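Uncharacterized protein VP1736 (Vibrio parahaemolyticus, PDB 3LXQ) is of unknown function but carries a sulfatase-family domain of the alkaline phosphatase clan, an alpha/beta fold built round a mixed central beta-sheet. Local coordinates at residues I90-S95 and F242-T247; I299-A304 and A325-K330. All blocks are in the same frame, centred on the assembly; numbering follows the deposited sequence.

Interaction 1 (90-95 with 242-247) and interaction 2 (299-304 with 325-330) are two strand pairings of one mixed sheet, separated by the pairing of strands 87-93 and 298-304, their centres about 10 Å apart. These middle strands lie side by side and parallel, so the order runs 241-246, 87-93, 298-304, 322-328, the last strand antiparallel to its neighbour. Leu91 N lies 2.9 Å from Ile301 O and Gln93 N 2.7 Å from Ile303 O, both probably hydrogen bonds joining the two contacts. Where strands 87-93 and 298-304 end, Glu94 and Asp305 bring their carboxylates together, with His251 and His306 beside Glu94, a polar cluster where metal sites lie in alkaline phosphatase relatives.

Interaction 1 of 2, residues I90-S95 and F242-T247; sequences ILLQES and FSLVFT
Strands 90-93 and 242-246 run parallel, pairing Ile90 with Leu244, Leu91 with Val245 and Leu92 with Phe246. The backbone bonds alternate: Ile90 N gives to Ser243 O, Ile90 O accepts from Val245 N, Leu92 N gives to Val245 O, and Leu92 O takes Thr247 N at 3.1 Å, almost straight (173°). Leu92 leaves the sheet with CG anti to its backbone N (chi1 -174°), side by side with Phe246. Its CB lies between Val245 O and Phe246 CD1, 3.8 Å from the latter; CG closes to 3.6 Å from Phe246 CD1; CD1 packs against Ile303 O of the neighbouring strand; CD2 lies over one ring face, offset toward the rim, in a CH-pi contact 4.0 Å from the centroid. On the same side of the sheet Ile90 CD1 meets the edge of the Phe242 ring at CE1, a tight 3.3 Å, while Ile90 CG2 rests on Leu244 CD1. Thr247 OG1 sits between its backbone N and carbonyl carbon (chi1 67°), where it accepts Glu94 N at 2.8 Å; a water links OG1 to Glu94 O. Glu94 lays OE2 obliquely against Phe246 CZ and bonds Ser133 through that oxygen, while OE1 receives a very short bond from Ser95 OG (2.5 Å) on its anti lone pair. Gln93 folds back so that NE2 reaches Leu91 O from above the carbonyl plane and also bonds Tyr224. Helix 133-141 packs on Leu92, Leu244 and Phe246, helices 220-234 and 271-289 on the Val245 and Leu91 side, and strands 175-180 and 298-304 continue the sheet.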
loop_
_atom_site.group_PDB
_atom_site.type_symbol
_atom_site.label_atom_id
_atom_site.label_comp_id
_atom_site.label_asym_id
_atom_site.label_seq_id
_atom_site.Cartn_x
_atom_site.Cartn_y
_atom_site.Cartn_z
ATOM N N ILE A 90 -9.888 -0.810 -2.992
ATOM C CA ILE A 90 -8.600 -1.290 -2.517
ATOM C C ILE A 90 -8.807 -2.502 -1.595
ATOM O O ILE A 90 -9.457 -2.398 -0.563
ATOM C CB ILE A 90 -7.818 -0.175 -1.762
ATOM C CG1 ILE A 90 -7.488 0.989 -2.711
ATOM C CG2 ILE A 90 -6.533 -0.746 -1.124
ATOM C CD1 ILE A 90 -6.906 2.240 -1.998
ATOM N N LEU A 91 -8.249 -3.647 -1.976
ATOM C CA LEU A 91 -8.416 -4.876 -1.212
ATOM C C LEU A 91 -7.078 -5.151 -0.558
ATOM O O LEU A 91 -6.231 -5.840 -1.130
ATOM C CB LEU A 91 -8.840 -6.043 -2.112
ATOM C CG LEU A 91 -10.091 -5.829 -2.970
ATOM C CD1 LEU A 91 -10.293 -6.984 -3.973
ATOM C CD2 LEU A 91 -11.325 -5.647 -2.098
ATOM N N LEU A 92 -6.899 -4.583 0.631
ATOM C CA LEU A 92 -5.634 -4.647 1.362
ATOM C C LEU A 92 -5.472 -6.001 2.055
ATOM O O LEU A 92 -6.359 -6.465 2.786
ATOM C CB LEU A 92 -5.501 -3.463 2.339
ATOM C CG LEU A 92 -4.172 -3.257 3.100
ATOM C CD1 LEU A 92 -3.006 -3.023 2.183
ATOM C CD2 LEU A 92 -4.274 -2.113 4.108
ATOM N N GLN A 93 -4.346 -6.642 1.800
ATOM C CA GLN A 93 -4.148 -8.021 2.204
ATOM C C GLN A 93 -3.211 -8.083 3.393
ATOM O O GLN A 93 -1.997 -7.857 3.257
ATOM C CB GLN A 93 -3.607 -8.852 1.038
ATOM C CG GLN A 93 -4.436 -8.759 -0.224
ATOM C CD GLN A 93 -5.823 -9.355 -0.048
ATOM O OE1 GLN A 93 -5.965 -10.440 0.506
ATOM N NE2 GLN A 93 -6.850 -8.639 -0.502
ATOM N N GLU A 94 -3.786 -8.365 4.565
ATOM C CA GLU A 94 -3.020 -8.521 5.795
ATOM C C GLU A 94 -1.885 -9.524 5.648
ATOM O O GLU A 94 -2.119 -10.705 5.385
ATOM C CB GLU A 94 -3.926 -8.955 6.955
ATOM C CG GLU A 94 -3.163 -9.310 8.257
ATOM C CD GLU A 94 -2.357 -8.139 8.777
ATOM O OE1 GLU A 94 -1.139 -8.285 9.014
ATOM O OE2 GLU A 94 -2.949 -7.050 8.929
ATOM N N SER A 95 -0.661 -9.036 5.848
ATOM C CA SER A 95 0.557 -9.863 5.910
ATOM C C SER A 95 0.837 -10.733 4.683
ATOM O O SER A 95 1.622 -11.677 4.763
ATOM C CB SER A 95 0.574 -10.710 7.185
ATOM O OG SER A 95 0.649 -9.878 8.320
ATOM N N PHE A 242 -15.229 5.179 -3.166
ATOM C CA PHE A 242 -13.880 4.703 -2.865
ATOM C C PHE A 242 -13.950 3.833 -1.616
ATOM O O PHE A 242 -14.355 4.295 -0.547
ATOM C CB PHE A 242 -12.902 5.874 -2.652
ATOM C CG PHE A 242 -11.631 5.483 -1.917
ATOM C CD1 PHE A 242 -10.797 4.482 -2.417
ATOM C CD2 PHE A 242 -11.272 6.124 -0.736
ATOM C CE1 PHE A 242 -9.621 4.116 -1.740
ATOM C CE2 PHE A 242 -10.101 5.773 -0.053
ATOM C CZ PHE A 242 -9.277 4.759 -0.556
ATOM N N SER A 243 -13.544 2.575 -1.765
ATOM C CA SER A 243 -13.614 1.612 -0.686
ATOM C C SER A 243 -12.265 0.983 -0.346
ATOM O O SER A 243 -11.599 0.400 -1.203
ATOM C CB SER A 243 -14.632 0.529 -1.041
ATOM O OG SER A 243 -14.774 -0.409 0.017
ATOM N N LEU A 244 -11.878 1.099 0.924
ATOM C CA LEU A 244 -10.736 0.362 1.469
ATOM C C LEU A 244 -11.253 -0.839 2.260
ATOM O O LEU A 244 -11.974 -0.670 3.225
ATOM C CB LEU A 244 -9.854 1.270 2.353
ATOM C CG LEU A 244 -8.739 0.580 3.155
ATOM C CD1 LEU A 244 -7.728 -0.104 2.248
ATOM C CD2 LEU A 244 -8.041 1.536 4.098
ATOM N N VAL A 245 -10.864 -2.040 1.833
ATOM C CA VAL A 245 -11.296 -3.301 2.423
ATOM C C VAL A 245 -10.048 -4.006 2.923
ATOM O O VAL A 245 -9.117 -4.225 2.154
ATOM C CB VAL A 245 -11.964 -4.215 1.378
ATOM C CG1 VAL A 245 -12.377 -5.525 2.010
ATOM C CG2 VAL A 245 -13.168 -3.524 0.688
ATOM N N PHE A 246 -10.029 -4.371 4.204
ATOM C CA PHE A 246 -8.808 -4.858 4.849
ATOM C C PHE A 246 -9.042 -6.214 5.487
ATOM O O PHE A 246 -9.884 -6.340 6.369
ATOM C CB PHE A 246 -8.343 -3.821 5.881
ATOM C CG PHE A 246 -6.977 -4.094 6.492
ATOM C CD1 PHE A 246 -6.004 -4.823 5.811
ATOM C CD2 PHE A 246 -6.665 -3.579 7.750
ATOM C CE1 PHE A 246 -4.735 -5.055 6.378
ATOM C CE2 PHE A 246 -5.395 -3.799 8.335
ATOM C CZ PHE A 246 -4.434 -4.535 7.640
ATOM N N THR A 247 -8.299 -7.224 5.040
ATOM C CA THR A 247 -8.437 -8.589 5.576
ATOM C C THR A 247 -7.938 -8.695 7.019
ATOM O O THR A 247 -7.147 -7.858 7.460
ATOM C CB THR A 247 -7.740 -9.676 4.687
ATOM O OG1 THR A 247 -6.311 -9.506 4.694
ATOM C CG2 THR A 247 -8.279 -9.639 3.254
HETATM O O HOH W 1 -4.666 -11.723 4.348
#

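Interaction 2 of 2, residues I299-A304 and A325-K330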
loop_
_atom_site.group_PDB
_atom_site.type_symbol
_atom_site.label_atom_id
_atom_site.label_comp_id
_atom_site.label_asym_id
_atom_site.label_seq_id
_atom_site.Cartn_x
_atom_site.Cartn_y
_atom_site.Cartn_z
ATOM N N ILE A 299 -12.158 0.018 -10.652
ATOM C CA ILE A 299 -10.780 -0.436 -10.603
ATOM C C ILE A 299 -10.528 -1.066 -9.236
ATOM O O ILE A 299 -10.861 -0.480 -8.198
ATOM C CB ILE A 299 -9.768 0.732 -10.822
ATOM C CG1 ILE A 299 -9.926 1.361 -12.214
ATOM C CG2 ILE A 299 -8.317 0.276 -10.561
ATOM C CD1 ILE A 299 -9.584 0.454 -13.387
ATOM N N PHE A 300 -9.938 -2.262 -9.254
ATOM C CA PHE A 300 -9.618 -3.012 -8.054
ATOM C C PHE A 300 -8.109 -3.127 -7.928
ATOM O O PHE A 300 -7.408 -3.283 -8.932
ATOM C CB PHE A 300 -10.229 -4.417 -8.117
ATOM C CG PHE A 300 -11.732 -4.429 -8.252
ATOM C CD1 PHE A 300 -12.336 -4.326 -9.507
ATOM C CD2 PHE A 300 -12.543 -4.559 -7.132
ATOM C CE1 PHE A 300 -13.726 -4.341 -9.641
ATOM C CE2 PHE A 300 -13.951 -4.572 -7.252
ATOM C CZ PHE A 300 -14.534 -4.463 -8.506
ATOM N N ILE A 301 -7.607 -3.032 -6.698
ATOM C CA ILE A 301 -6.210 -3.332 -6.447
ATOM C C ILE A 301 -6.091 -4.391 -5.347
ATOM O O ILE A 301 -6.685 -4.265 -4.308
ATOM C CB ILE A 301 -5.327 -2.037 -6.218
ATOM C CG1 ILE A 301 -3.850 -2.393 -6.074
ATOM C CG2 ILE A 301 -5.796 -1.203 -5.016
ATOM C CD1 ILE A 301 -2.942 -1.177 -6.129
ATOM N N VAL A 302 -5.360 -5.460 -5.618
ATOM C CA VAL A 302 -5.040 -6.444 -4.585
ATOM C C VAL A 302 -3.607 -6.141 -4.186
ATOM O O VAL A 302 -2.696 -6.287 -4.993
ATOM C CB VAL A 302 -5.097 -7.900 -5.090
ATOM C CG1 VAL A 302 -4.718 -8.875 -3.961
ATOM C CG2 VAL A 302 -6.474 -8.245 -5.677
ATOM N N ILE A 303 -3.412 -5.717 -2.943
ATOM C CA ILE A 303 -2.079 -5.364 -2.466
ATOM C C ILE A 303 -1.943 -5.676 -0.967
ATOM O O ILE A 303 -2.892 -5.493 -0.203
ATOM C CB ILE A 303 -1.723 -3.876 -2.805
ATOM C CG1 ILE A 303 -0.213 -3.626 -2.661
ATOM C CG2 ILE A 303 -2.572 -2.891 -1.994
ATOM C CD1 ILE A 303 0.268 -2.290 -3.199
ATOM N N ALA A 304 -0.777 -6.172 -0.559
ATOM C CA ALA A 304 -0.529 -6.418 0.865
ATOM C C ALA A 304 -0.234 -5.113 1.612
ATOM O O ALA A 304 0.080 -4.070 1.001
ATOM C CB ALA A 304 0.610 -7.419 1.057
ATOM N N ALA A 325 1.124 -7.033 -5.912
ATOM C CA ALA A 325 0.229 -5.930 -6.201
ATOM C C ALA A 325 -0.384 -6.235 -7.536
ATOM O O ALA A 325 0.317 -6.617 -8.463
ATOM C CB ALA A 325 0.979 -4.599 -6.242
ATOM N N LEU A 326 -1.698 -6.083 -7.616
ATOM C CA LEU A 326 -2.444 -6.376 -8.829
ATOM C C LEU A 326 -3.499 -5.318 -9.037
ATOM O O LEU A 326 -4.295 -5.050 -8.146
ATOM C CB LEU A 326 -3.113 -7.753 -8.702
ATOM C CG LEU A 326 -3.846 -8.509 -9.829
ATOM C CD1 LEU A 326 -5.330 -8.549 -9.553
ATOM C CD2 LEU A 326 -3.573 -8.000 -11.245
ATOM N N ILE A 327 -3.503 -4.709 -10.215
ATOM C CA ILE A 327 -4.583 -3.815 -10.568
ATOM C C ILE A 327 -5.392 -4.530 -11.639
ATOM O O ILE A 327 -4.855 -4.997 -12.644
ATOM C CB ILE A 327 -4.087 -2.431 -11.038
ATOM C CG1 ILE A 327 -3.317 -1.719 -9.911
ATOM C CG2 ILE A 327 -5.264 -1.580 -11.528
ATOM C CD1 ILE A 327 -2.688 -0.384 -10.329
ATOM N N ILE A 328 -6.686 -4.637 -11.390
ATOM C CA ILE A 328 -7.561 -5.425 -12.232
ATOM C C ILE A 328 -8.885 -4.686 -12.390
ATOM O O ILE A 328 -9.324 -3.949 -11.499
ATOM C CB ILE A 328 -7.735 -6.869 -11.667
ATOM C CG1 ILE A 328 -8.498 -7.768 -12.648
ATOM C CG2 ILE A 328 -8.361 -6.849 -10.266
ATOM C CD1 ILE A 328 -8.354 -9.270 -12.349
ATOM N N GLY A 329 -9.490 -4.856 -13.558
ATOM C CA GLY A 329 -10.736 -4.196 -13.864
ATOM C C GLY A 329 -10.929 -4.249 -15.352
ATOM O O GLY A 329 -9.975 -4.491 -16.095
ATOM N N LYS A 330 -12.172 -4.038 -15.773
ATOM C CA LYS A 330 -12.514 -3.880 -17.187
ATOM C C LYS A 330 -11.663 -2.765 -17.801
ATOM O O LYS A 330 -11.466 -1.710 -17.188
ATOM C CB LYS A 330 -14.003 -3.559 -17.330
#
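The ring of Phe300 is the flat group of this pair, and it turns an edge to the partner strand: Ile328 O lies in the ring plane, 3.6 Å from Phe300 CD1. The ring also meets that of Trp295, the planes about 25° apart, and touches Tyr294 and Phe285. With CG anti to the carbonyl carbon (chi1 -60°), the ring rises beside its own backbone N, the group that bonds Ile328 O at 2.9 Å, so this one oxygen has the N-H and the ring edge close together. Ile328 N returns the bond to Phe300 O, closing a hydrogen-bonded antiparallel pair. Two residues on, Val302 and Leu326 make a second such pair: Val302 N to Leu326 O and Leu326 N to Val302 O both measure 2.8 Å, although the second is bent to 141°. In the non-hydrogen-bonded pairs the chains come nearer, and CA-H groups point at carbonyls: Ile301 CA is 3.1 Å from Leu326 O. Side chains alternate between the sheet faces. Phe300, Val302, Leu326 and Ile328 share one, where Ile328 CG2 abuts Phe300 CB at 3.7 Å and Val302 CG2 lies alongside Leu326 CD1. Ile301, Ile303, Ala325 and Ile327 share the other; Ile301 and Ile327 run side by side, Ile301 CD1 3.8 Å from Ile327 CG1, and Ile303 CD1 rests on Ala325 CB. Ile327 CG2 also crosses Ile299 CG2 obliquely. Strand 121-127, the next neighbour of 322-328 and likewise antiparallel to it, brings Phe123 against Ala325 and Ile327. Helix 271-289 packs on the Phe300 face and helix 346-353 on the Ile301 face, a three-layer alpha/beta/alpha arrangement characteristic of the alkaline phosphatase clan.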